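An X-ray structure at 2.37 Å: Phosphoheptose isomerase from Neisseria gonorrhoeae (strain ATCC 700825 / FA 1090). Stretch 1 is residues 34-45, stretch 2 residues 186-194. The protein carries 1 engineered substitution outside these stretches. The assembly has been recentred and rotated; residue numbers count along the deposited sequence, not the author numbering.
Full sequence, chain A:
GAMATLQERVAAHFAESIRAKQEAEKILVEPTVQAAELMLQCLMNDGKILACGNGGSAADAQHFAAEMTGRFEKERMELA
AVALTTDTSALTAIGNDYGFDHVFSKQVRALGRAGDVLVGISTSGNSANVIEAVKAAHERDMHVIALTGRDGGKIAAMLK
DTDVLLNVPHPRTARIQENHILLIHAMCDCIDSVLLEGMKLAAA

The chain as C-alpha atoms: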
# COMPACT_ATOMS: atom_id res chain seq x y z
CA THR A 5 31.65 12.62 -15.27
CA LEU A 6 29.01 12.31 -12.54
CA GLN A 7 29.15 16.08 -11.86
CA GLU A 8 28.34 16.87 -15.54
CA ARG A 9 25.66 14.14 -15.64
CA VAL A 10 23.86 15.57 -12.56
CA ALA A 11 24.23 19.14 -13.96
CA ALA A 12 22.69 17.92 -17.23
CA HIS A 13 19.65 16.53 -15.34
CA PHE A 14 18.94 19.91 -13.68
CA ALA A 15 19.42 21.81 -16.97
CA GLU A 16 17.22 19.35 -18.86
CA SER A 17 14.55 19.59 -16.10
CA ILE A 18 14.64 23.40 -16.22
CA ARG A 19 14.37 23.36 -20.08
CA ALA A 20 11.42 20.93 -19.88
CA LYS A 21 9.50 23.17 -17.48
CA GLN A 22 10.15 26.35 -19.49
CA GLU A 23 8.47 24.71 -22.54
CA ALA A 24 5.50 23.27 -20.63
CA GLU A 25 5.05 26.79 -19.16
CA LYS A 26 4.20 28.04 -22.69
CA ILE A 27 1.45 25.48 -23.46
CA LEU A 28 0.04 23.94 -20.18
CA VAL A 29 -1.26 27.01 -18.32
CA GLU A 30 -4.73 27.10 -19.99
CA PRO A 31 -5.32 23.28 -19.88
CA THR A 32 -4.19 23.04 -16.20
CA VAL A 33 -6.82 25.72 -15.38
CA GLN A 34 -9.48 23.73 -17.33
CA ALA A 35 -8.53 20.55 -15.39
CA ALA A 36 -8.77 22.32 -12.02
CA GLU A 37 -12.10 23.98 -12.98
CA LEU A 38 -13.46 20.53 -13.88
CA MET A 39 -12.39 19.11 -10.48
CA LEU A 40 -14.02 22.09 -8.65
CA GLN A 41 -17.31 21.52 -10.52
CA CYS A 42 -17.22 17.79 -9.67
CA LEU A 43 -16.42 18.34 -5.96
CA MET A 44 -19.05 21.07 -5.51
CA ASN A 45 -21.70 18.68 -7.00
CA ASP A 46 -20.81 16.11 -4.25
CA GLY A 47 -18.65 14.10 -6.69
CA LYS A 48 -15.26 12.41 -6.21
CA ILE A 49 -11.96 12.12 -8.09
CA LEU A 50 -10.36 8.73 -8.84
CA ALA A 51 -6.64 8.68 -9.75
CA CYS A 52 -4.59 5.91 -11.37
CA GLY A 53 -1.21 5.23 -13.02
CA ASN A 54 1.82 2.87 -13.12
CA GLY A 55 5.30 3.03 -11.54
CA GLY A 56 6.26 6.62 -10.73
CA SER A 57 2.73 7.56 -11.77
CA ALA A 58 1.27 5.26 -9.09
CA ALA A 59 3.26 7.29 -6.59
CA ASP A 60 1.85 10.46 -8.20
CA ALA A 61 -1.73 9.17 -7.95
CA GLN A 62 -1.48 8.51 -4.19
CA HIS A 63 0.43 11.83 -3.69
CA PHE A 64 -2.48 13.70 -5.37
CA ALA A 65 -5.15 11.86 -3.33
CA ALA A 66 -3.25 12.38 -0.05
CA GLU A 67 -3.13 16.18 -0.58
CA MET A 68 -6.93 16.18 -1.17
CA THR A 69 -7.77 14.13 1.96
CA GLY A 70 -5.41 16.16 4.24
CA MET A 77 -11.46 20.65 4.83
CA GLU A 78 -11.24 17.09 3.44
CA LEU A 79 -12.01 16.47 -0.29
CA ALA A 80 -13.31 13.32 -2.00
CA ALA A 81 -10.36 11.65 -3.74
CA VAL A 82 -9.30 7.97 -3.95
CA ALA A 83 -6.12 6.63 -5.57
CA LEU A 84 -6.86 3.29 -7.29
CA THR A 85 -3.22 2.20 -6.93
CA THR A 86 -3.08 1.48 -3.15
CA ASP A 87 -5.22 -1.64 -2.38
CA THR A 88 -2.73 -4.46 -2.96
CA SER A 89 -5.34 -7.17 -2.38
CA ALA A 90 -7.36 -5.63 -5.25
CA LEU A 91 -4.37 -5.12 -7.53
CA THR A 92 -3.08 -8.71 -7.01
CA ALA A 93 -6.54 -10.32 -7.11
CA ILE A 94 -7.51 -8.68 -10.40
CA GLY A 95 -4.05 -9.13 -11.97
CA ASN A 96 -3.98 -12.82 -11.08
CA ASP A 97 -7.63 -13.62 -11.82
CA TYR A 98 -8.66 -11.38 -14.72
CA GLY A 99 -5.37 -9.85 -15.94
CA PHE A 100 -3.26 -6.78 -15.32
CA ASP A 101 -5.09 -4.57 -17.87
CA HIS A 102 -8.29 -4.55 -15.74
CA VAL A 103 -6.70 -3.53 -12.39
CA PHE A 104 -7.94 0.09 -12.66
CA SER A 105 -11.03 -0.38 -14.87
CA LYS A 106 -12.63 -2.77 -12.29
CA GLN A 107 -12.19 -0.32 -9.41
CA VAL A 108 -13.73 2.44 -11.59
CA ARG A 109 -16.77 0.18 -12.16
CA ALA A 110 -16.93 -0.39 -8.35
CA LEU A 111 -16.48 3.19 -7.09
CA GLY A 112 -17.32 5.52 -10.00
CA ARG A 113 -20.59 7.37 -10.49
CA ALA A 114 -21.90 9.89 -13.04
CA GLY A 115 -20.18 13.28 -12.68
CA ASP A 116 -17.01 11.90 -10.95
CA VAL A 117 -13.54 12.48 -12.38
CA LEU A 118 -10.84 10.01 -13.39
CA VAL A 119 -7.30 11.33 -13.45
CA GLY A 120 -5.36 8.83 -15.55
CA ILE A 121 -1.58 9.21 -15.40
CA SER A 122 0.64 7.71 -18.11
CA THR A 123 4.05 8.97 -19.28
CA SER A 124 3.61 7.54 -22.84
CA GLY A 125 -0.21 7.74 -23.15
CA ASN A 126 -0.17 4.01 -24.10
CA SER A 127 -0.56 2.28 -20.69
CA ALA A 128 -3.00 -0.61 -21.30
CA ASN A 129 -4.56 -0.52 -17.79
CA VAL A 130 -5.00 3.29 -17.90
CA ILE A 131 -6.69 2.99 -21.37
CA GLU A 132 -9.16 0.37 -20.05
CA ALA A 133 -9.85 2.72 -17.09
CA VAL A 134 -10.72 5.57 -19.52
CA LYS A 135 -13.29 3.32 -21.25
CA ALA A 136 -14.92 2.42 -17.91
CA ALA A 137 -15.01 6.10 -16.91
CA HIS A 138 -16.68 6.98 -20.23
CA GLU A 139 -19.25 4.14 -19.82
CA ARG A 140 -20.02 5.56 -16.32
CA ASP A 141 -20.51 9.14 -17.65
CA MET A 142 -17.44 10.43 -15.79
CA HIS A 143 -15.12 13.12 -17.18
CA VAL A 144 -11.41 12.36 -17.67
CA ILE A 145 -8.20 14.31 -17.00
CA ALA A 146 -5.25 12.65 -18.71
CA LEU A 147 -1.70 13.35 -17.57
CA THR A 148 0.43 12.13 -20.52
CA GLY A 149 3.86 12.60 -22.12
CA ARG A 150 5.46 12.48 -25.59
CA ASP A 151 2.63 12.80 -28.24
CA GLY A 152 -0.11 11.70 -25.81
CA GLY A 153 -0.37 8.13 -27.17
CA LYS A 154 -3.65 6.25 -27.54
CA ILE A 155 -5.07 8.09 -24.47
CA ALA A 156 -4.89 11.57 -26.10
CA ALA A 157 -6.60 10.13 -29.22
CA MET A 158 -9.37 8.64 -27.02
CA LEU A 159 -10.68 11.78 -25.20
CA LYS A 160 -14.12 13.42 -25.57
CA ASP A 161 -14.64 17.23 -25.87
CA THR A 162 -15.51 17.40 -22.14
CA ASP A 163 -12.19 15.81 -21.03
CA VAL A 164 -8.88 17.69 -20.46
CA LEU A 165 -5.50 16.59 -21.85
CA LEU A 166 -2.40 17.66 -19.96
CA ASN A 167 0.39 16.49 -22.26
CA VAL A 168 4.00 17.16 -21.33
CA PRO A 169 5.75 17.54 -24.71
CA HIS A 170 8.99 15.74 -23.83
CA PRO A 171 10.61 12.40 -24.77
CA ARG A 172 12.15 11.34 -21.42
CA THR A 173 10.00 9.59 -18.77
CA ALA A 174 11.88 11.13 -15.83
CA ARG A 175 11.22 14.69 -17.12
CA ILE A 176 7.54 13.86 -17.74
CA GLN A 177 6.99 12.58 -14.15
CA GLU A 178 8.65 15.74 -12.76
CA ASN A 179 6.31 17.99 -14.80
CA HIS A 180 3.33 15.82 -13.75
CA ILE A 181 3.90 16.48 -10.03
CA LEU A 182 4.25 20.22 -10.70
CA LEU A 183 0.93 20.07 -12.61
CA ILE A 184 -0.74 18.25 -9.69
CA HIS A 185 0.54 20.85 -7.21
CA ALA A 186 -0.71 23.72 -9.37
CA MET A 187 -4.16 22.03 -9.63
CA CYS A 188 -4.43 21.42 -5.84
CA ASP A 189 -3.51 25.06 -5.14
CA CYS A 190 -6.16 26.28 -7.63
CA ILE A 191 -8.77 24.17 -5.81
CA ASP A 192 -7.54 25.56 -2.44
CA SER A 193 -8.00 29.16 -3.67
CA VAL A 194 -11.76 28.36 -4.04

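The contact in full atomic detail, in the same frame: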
# COMPACT_ATOMS: atom_id res chain seq x y z
N GLN A 34 -8.29 24.51 -16.94
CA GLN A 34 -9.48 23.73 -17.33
C GLN A 34 -9.64 22.46 -16.48
O GLN A 34 -10.77 22.12 -16.11
CB GLN A 34 -9.43 23.31 -18.81
CG GLN A 34 -9.52 24.41 -19.85
CD GLN A 34 -9.33 23.85 -21.26
OE1 GLN A 34 -10.04 22.92 -21.67
NE2 GLN A 34 -8.35 24.39 -22.01
N ALA A 35 -8.53 21.78 -16.20
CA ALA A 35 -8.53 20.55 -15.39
C ALA A 35 -8.94 20.82 -13.94
O ALA A 35 -9.71 20.04 -13.35
CB ALA A 35 -7.16 19.89 -15.42
N ALA A 36 -8.42 21.90 -13.37
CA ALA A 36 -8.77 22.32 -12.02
C ALA A 36 -10.24 22.76 -11.92
O ALA A 36 -10.94 22.40 -10.97
CB ALA A 36 -7.85 23.45 -11.58
N GLU A 37 -10.70 23.54 -12.91
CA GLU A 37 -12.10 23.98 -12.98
C GLU A 37 -13.04 22.77 -12.99
O GLU A 37 -14.02 22.74 -12.26
CB GLU A 37 -12.35 24.86 -14.22
CG GLU A 37 -11.86 26.30 -14.06
CD GLU A 37 -11.94 27.16 -15.33
OE1 GLU A 37 -12.08 26.62 -16.45
OE2 GLU A 37 -11.84 28.41 -15.20
N LEU A 38 -12.71 21.78 -13.82
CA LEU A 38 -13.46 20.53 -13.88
C LEU A 38 -13.53 19.77 -12.54
O LEU A 38 -14.57 19.22 -12.20
CB LEU A 38 -12.88 19.61 -14.96
CG LEU A 38 -13.57 18.26 -15.15
CD1 LEU A 38 -15.07 18.43 -15.35
CD2 LEU A 38 -12.93 17.51 -16.31
N MET A 39 -12.42 19.74 -11.81
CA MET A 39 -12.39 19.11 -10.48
C MET A 39 -13.21 19.90 -9.43
O MET A 39 -13.84 19.29 -8.57
CB MET A 39 -10.94 18.88 -10.01
CG MET A 39 -10.23 17.74 -10.72
SD MET A 39 -8.61 17.34 -10.04
CE MET A 39 -7.72 18.79 -10.54
N LEU A 40 -13.19 21.23 -9.51
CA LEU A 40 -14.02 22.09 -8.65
C LEU A 40 -15.52 21.90 -8.87
O LEU A 40 -16.29 21.89 -7.92
CB LEU A 40 -13.70 23.57 -8.88
CG LEU A 40 -12.36 24.05 -8.32
CD1 LEU A 40 -11.92 25.31 -9.07
CD2 LEU A 40 -12.45 24.28 -6.82
N GLN A 41 -15.92 21.80 -10.14
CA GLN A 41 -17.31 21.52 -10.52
C GLN A 41 -17.78 20.17 -9.97
O GLN A 41 -18.87 20.05 -9.41
CB GLN A 41 -17.44 21.54 -12.06
CG GLN A 41 -18.83 21.31 -12.63
CD GLN A 41 -18.80 20.99 -14.14
OE1 GLN A 41 -18.10 20.07 -14.59
NE2 GLN A 41 -19.57 21.75 -14.91
N CYS A 42 -16.93 19.15 -10.15
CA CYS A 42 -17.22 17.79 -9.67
C CYS A 42 -17.37 17.73 -8.15
O CYS A 42 -18.33 17.15 -7.65
CB CYS A 42 -16.13 16.83 -10.13
SG CYS A 42 -16.02 15.29 -9.19
N LEU A 43 -16.41 18.32 -7.44
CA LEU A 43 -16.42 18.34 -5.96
C LEU A 43 -17.61 19.09 -5.39
O LEU A 43 -18.25 18.61 -4.47
CB LEU A 43 -15.13 18.97 -5.42
CG LEU A 43 -13.83 18.17 -5.60
CD1 LEU A 43 -12.62 19.07 -5.37
CD2 LEU A 43 -13.79 16.96 -4.68
N MET A 44 -17.89 20.27 -5.94
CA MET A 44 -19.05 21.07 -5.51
C MET A 44 -20.43 20.43 -5.80
O MET A 44 -21.41 20.77 -5.14
CB MET A 44 -18.99 22.49 -6.09
CG MET A 44 -17.97 23.39 -5.39
SD MET A 44 -17.42 24.77 -6.40
CE MET A 44 -17.27 26.06 -5.16
N ASN A 45 -20.49 19.50 -6.77
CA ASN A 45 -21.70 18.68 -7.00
C ASN A 45 -21.60 17.32 -6.28
O ASN A 45 -22.06 16.31 -6.80
CB ASN A 45 -21.93 18.48 -8.50
CG ASN A 45 -22.13 19.79 -9.26
OD1 ASN A 45 -21.70 20.86 -8.82
ND2 ASN A 45 -22.77 19.70 -10.42
N ALA A 186 -0.04 22.54 -8.84
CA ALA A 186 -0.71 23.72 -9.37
C ALA A 186 -2.24 23.56 -9.37
O ALA A 186 -2.96 24.53 -9.11
CB ALA A 186 -0.20 24.03 -10.77
N MET A 187 -2.73 22.35 -9.67
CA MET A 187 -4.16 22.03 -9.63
C MET A 187 -4.73 22.06 -8.20
O MET A 187 -5.78 22.67 -7.96
CB MET A 187 -4.45 20.65 -10.27
CG MET A 187 -4.40 20.64 -11.79
SD MET A 187 -4.96 19.09 -12.58
CE MET A 187 -3.72 17.89 -12.10
N CYS A 188 -4.04 21.41 -7.26
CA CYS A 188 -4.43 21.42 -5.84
C CYS A 188 -4.47 22.82 -5.23
O CYS A 188 -5.35 23.11 -4.43
CB CYS A 188 -3.47 20.58 -4.98
SG CYS A 188 -3.47 18.84 -5.41
N ASP A 189 -3.52 23.67 -5.60
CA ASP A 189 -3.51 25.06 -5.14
C ASP A 189 -4.66 25.88 -5.75
O ASP A 189 -5.21 26.74 -5.07
CB ASP A 189 -2.15 25.72 -5.40
CG ASP A 189 -2.00 27.06 -4.67
OD1 ASP A 189 -2.15 27.10 -3.43
OD2 ASP A 189 -1.71 28.06 -5.36
N CYS A 190 -5.01 25.62 -7.01
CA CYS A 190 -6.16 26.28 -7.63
C CYS A 190 -7.49 25.91 -6.97
O CYS A 190 -8.39 26.75 -6.87
CB CYS A 190 -6.25 25.97 -9.12
SG CYS A 190 -5.01 26.82 -10.09
N ILE A 191 -7.60 24.66 -6.54
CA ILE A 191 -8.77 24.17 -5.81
C ILE A 191 -8.82 24.82 -4.42
O ILE A 191 -9.88 25.32 -4.02
CB ILE A 191 -8.77 22.62 -5.73
CG1 ILE A 191 -8.98 22.05 -7.14
CG2 ILE A 191 -9.85 22.11 -4.79
CD1 ILE A 191 -8.54 20.61 -7.31
N ASP A 192 -7.69 24.83 -3.72
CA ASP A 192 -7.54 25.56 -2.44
C ASP A 192 -8.04 27.02 -2.50
O ASP A 192 -8.76 27.46 -1.61
CB ASP A 192 -6.07 25.57 -1.96
CG ASP A 192 -5.76 24.48 -0.94
OD1 ASP A 192 -6.46 23.43 -0.92
OD2 ASP A 192 -4.79 24.67 -0.18
N SER A 193 -7.65 27.74 -3.54
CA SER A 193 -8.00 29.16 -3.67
C SER A 193 -9.52 29.40 -3.72
O SER A 193 -9.97 30.49 -3.38
CB SER A 193 -7.28 29.81 -4.86
OG SER A 193 -7.73 29.28 -6.09
N VAL A 194 -10.29 28.39 -4.13
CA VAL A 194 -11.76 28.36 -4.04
C VAL A 194 -12.21 27.32 -2.99
O VAL A 194 -12.30 27.58 -1.78
CB VAL A 194 -12.37 28.00 -5.42
CG1 VAL A 194 -13.89 28.13 -5.41
CG2 VAL A 194 -11.76 28.86 -6.52

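This is a purely apolar helix-helix packing, two segments far apart in sequence crossing at -49° and held by interlocking side chains, with no hydrogen bond between them. The helix axes approach to 9.1 Å and their N-to-C directions diverge by 49°, and the contact buries a modest 440 Å² summed over both sides.

The first rule to read here is spacing. On the first helix the contacting side chains are Ala35, Ala36, Met39, Leu40, Leu43 and Met44, a repeat of threes and fours that keeps one stripe of the helix turned to its neighbour. The second stretch answers with Met187, Cys190, Ile191 and Val194, in the same rhythm. The strongly polar side chains lie off the stripe: Gln34, Glu37 and Gln41 are exposed and touch nothing across the contact, and Asp192 points away from it.

The second rule is to put small residues where the backbones come close. Ala36 and Met187 have their CA atoms 5.2 Å apart, and the CA-to-CB bond of Ala36 points toward the other helix. Its CB lies 3.9 Å from CB of Cys190, a small partner that also points toward the contact, and 4.2 Å from the backbone O of Met187. One turn further on, the CA atoms of Leu40 and Ile191 are 6.3 Å apart, and the wider gap is filled by branched side chains.

Ile191 is the main knob. Its CA-to-CB bond runs sideways, but the end of the side chain comes nearer and settles into a hole formed by Ala36, Met39, Leu40 and Leu43. Both branches are used: CD1 lies 3.8 Å from CE of Met39, while CG2 lies 3.9 Å from CD2 of Leu40 and 4.2 Å from CD1 of Leu43. The side chain has chi1 m and chi2 t, and it has the largest area covered of any residue here.

Leu40 packs back from the first helix, its CD2 reaching 3.8 Å from CA of Ile191 and 4.0 Å from CB of Val194, so one methyl bridges residues three positions apart.

At the buried end, two methionines in matching m, t, m rotamers meet, the CE of Met39 lying 3.4 Å from SD of Met187. The same sulfur is 3.7 Å from CB of Ala35. Long, flexible thioethers suit this buried place, since they can adapt to their neighbours without bringing a polar group that needs a partner.

The opposite end is looser and more exposed. Met44 starts sideways, yet its CE reaches to 4.0 Å from CG1 of Val194, closing the contact with apolar atoms. Just before Val194, the Ser193 hydroxyl turns back to its own stretch, OG donating to O of Cys190 at 2.7 Å. The polar group is thus satisfied locally, leaving the packing between the helices to hydrophobic surface and shape.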